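Local atomic coordinates of putative outer membrane lipoprotein (Salmonella typhimurium LT2, PDB entry 2RD1), a protein that is of unknown function but, as a predicted palmitoylated lipoprotein of the DUF903 family, is probably tethered by lipid to the bacterial cell envelope. Residues Y5-K10 with A48-A53. Numbering follows the deposited sequence.
Sequences YVMTTK and AQLIKA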
loop_
_atom_site.group_PDB
_atom_site.type_symbol
_atom_site.label_atom_id
_atom_site.label_comp_id
_atom_site.label_asym_id
_atom_site.label_seq_id
_atom_site.Cartn_x
_atom_site.Cartn_y
_atom_site.Cartn_z
ATOM N N TYR A 5 -1.782 5.566 3.133
ATOM C CA TYR A 5 -2.505 4.851 2.105
ATOM C C TYR A 5 -2.836 3.522 2.735
ATOM O O TYR A 5 -2.110 3.051 3.617
ATOM C CB TYR A 5 -1.642 4.605 0.870
ATOM C CG TYR A 5 -1.694 5.707 -0.167
ATOM C CD1 TYR A 5 -1.104 6.942 0.065
ATOM C CD2 TYR A 5 -2.330 5.503 -1.386
ATOM C CE1 TYR A 5 -1.143 7.956 -0.900
ATOM C CE2 TYR A 5 -2.376 6.501 -2.355
ATOM C CZ TYR A 5 -1.780 7.727 -2.106
ATOM O OH TYR A 5 -1.826 8.708 -3.072
ATOM N N VAL A 6 -3.949 2.938 2.308
ATOM C CA VAL A 6 -4.362 1.645 2.810
ATOM C C VAL A 6 -4.328 0.688 1.639
ATOM O O VAL A 6 -4.981 0.898 0.611
ATOM C CB VAL A 6 -5.776 1.682 3.401
ATOM C CG1 VAL A 6 -6.218 0.270 3.771
ATOM C CG2 VAL A 6 -5.793 2.586 4.613
HETATM N N MSE A 7 -3.540 -0.361 1.814
HETATM C CA MSE A 7 -3.346 -1.391 0.816
HETATM C C MSE A 7 -4.131 -2.636 1.192
HETATM O O MSE A 7 -4.069 -3.095 2.329
HETATM C CB MSE A 7 -1.859 -1.733 0.741
HETATM C CG MSE A 7 -1.501 -2.867 -0.198
HETATM SE SE MSE A 7 0.388 -3.310 -0.060
HETATM C CE MSE A 7 1.098 -1.942 -1.217
ATOM N N THR A 8 -4.873 -3.175 0.235
ATOM C CA THR A 8 -5.631 -4.392 0.460
ATOM C C THR A 8 -5.004 -5.467 -0.416
ATOM O O THR A 8 -4.839 -5.278 -1.620
ATOM C CB THR A 8 -7.100 -4.217 0.081
ATOM O OG1 THR A 8 -7.668 -3.182 0.892
ATOM C CG2 THR A 8 -7.873 -5.512 0.330
ATOM N N THR A 9 -4.641 -6.595 0.186
ATOM C CA THR A 9 -4.010 -7.654 -0.588
ATOM C C THR A 9 -4.994 -8.694 -1.105
ATOM O O THR A 9 -6.125 -8.807 -0.632
ATOM C CB THR A 9 -2.880 -8.357 0.227
ATOM O OG1 THR A 9 -3.448 -9.108 1.307
ATOM C CG2 THR A 9 -1.898 -7.305 0.796
ATOM N N LYS A 10 -4.540 -9.445 -2.096
ATOM C CA LYS A 10 -5.335 -10.486 -2.721
ATOM C C LYS A 10 -5.852 -11.479 -1.690
ATOM O O LYS A 10 -7.008 -11.898 -1.756
ATOM C CB LYS A 10 -4.492 -11.210 -3.775
ATOM C CG LYS A 10 -5.250 -12.256 -4.578
ATOM C CD LYS A 10 -4.396 -12.806 -5.709
ATOM C CE LYS A 10 -5.138 -13.870 -6.497
ATOM N NZ LYS A 10 -4.357 -14.319 -7.687
ATOM N N ALA A 48 -4.705 -5.830 -4.157
ATOM C CA ALA A 48 -6.077 -5.684 -4.627
ATOM C C ALA A 48 -6.426 -4.212 -4.821
ATOM O O ALA A 48 -6.892 -3.816 -5.894
ATOM C CB ALA A 48 -7.041 -6.333 -3.639
ATOM N N GLN A 49 -6.210 -3.410 -3.780
ATOM C CA GLN A 49 -6.474 -1.978 -3.855
ATOM C C GLN A 49 -5.458 -1.134 -3.094
ATOM O O GLN A 49 -4.860 -1.571 -2.118
ATOM C CB GLN A 49 -7.897 -1.666 -3.373
ATOM C CG GLN A 49 -8.917 -1.741 -4.504
ATOM C CD GLN A 49 -10.354 -1.543 -4.055
ATOM O OE1 GLN A 49 -10.886 -2.325 -3.259
ATOM N NE2 GLN A 49 -10.997 -0.500 -4.572
ATOM N N LEU A 50 -5.249 0.083 -3.572
ATOM C CA LEU A 50 -4.310 1.010 -2.955
ATOM C C LEU A 50 -5.068 2.320 -2.821
ATOM O O LEU A 50 -5.179 3.079 -3.776
ATOM C CB LEU A 50 -3.104 1.209 -3.861
ATOM C CG LEU A 50 -1.756 1.372 -3.180
ATOM C CD1 LEU A 50 -1.110 0.003 -3.043
ATOM C CD2 LEU A 50 -0.869 2.283 -4.017
ATOM N N ILE A 51 -5.564 2.597 -1.625
ATOM C CA ILE A 51 -6.374 3.787 -1.422
ATOM C C ILE A 51 -5.806 4.822 -0.461
ATOM O O ILE A 51 -5.403 4.488 0.653
ATOM C CB ILE A 51 -7.773 3.355 -0.955
ATOM C CG1 ILE A 51 -8.397 2.462 -2.043
ATOM C CG2 ILE A 51 -8.643 4.573 -0.636
ATOM C CD1 ILE A 51 -9.705 1.791 -1.643
ATOM N N LYS A 52 -5.779 6.077 -0.910
ATOM C CA LYS A 52 -5.281 7.169 -0.089
ATOM C C LYS A 52 -6.268 7.356 1.058
ATOM O O LYS A 52 -7.463 7.534 0.833
ATOM C CB LYS A 52 -5.181 8.470 -0.901
ATOM C CG LYS A 52 -4.429 9.564 -0.146
ATOM C CD LYS A 52 -4.474 10.927 -0.829
ATOM C CE LYS A 52 -3.646 10.977 -2.109
ATOM N NZ LYS A 52 -3.657 12.353 -2.712
ATOM N N ALA A 53 -5.771 7.314 2.287
ATOM C CA ALA A 53 -6.640 7.457 3.446
ATOM C C ALA A 53 -7.191 8.864 3.615
ATOM O O ALA A 53 -6.533 9.847 3.276
ATOM C CB ALA A 53 -5.891 7.039 4.719
#
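The carbonyl oxygen Thr8 O is gripped by two successive amides of the facing strand, Ala48 N at 2.6 Å and Gln49 N at a longer 3.2 Å. Two residues thus face one, the mark of a classic beta bulge. It lies in the antiparallel pairing of the first and last strands of this small all-beta domain, whose family belongs to the SH3 clan. The bond from Ala48 is bent, with 141° at the hydrogen, yet its donor lies in the carbonyl plane; that from Gln49 is straighter. Thr8 N returns a bond to Gln49 O and completes the bulge. Beyond it the pairing is regular, and Val6 and Ile51 exchange two backbone bonds, the shorter from Val6 N to Ile51 O at 2.7 Å. Strand 4-9 is also bonded on its other edge to strand 14-18, through Tyr5 with Thr17 and Met7 with Ile15, which makes it the middle strand of the sheet.

On the face bearing Tyr5, Met7, Leu50 and Lys52, the side chains of Met7 (selenomethionine here) and Leu50 run side by side. A bend at chi3 (-82°) places the Met7 methyl CE against Leu50 CD1, a tight 3.5 Å, and Pro21 touches both side chains. Val6, Thr8, Gln49 and Ile51 occupy the reverse face, where the methyl Thr8 CG2 meets Ala48 CB at 4.1 Å.

At the other end, the Tyr5 ring reaches across to the non-hydrogen-bonded partner Lys52. Lys52 CA sits over one ring face, 3.7 Å from the centroid and 15° off the normal, a CH-pi contact. The lysine chain then passes CG beside Tyr5 CE1 and CZ and turns at chi3, bringing Lys52 CE to 3.1 Å from Tyr5 OH.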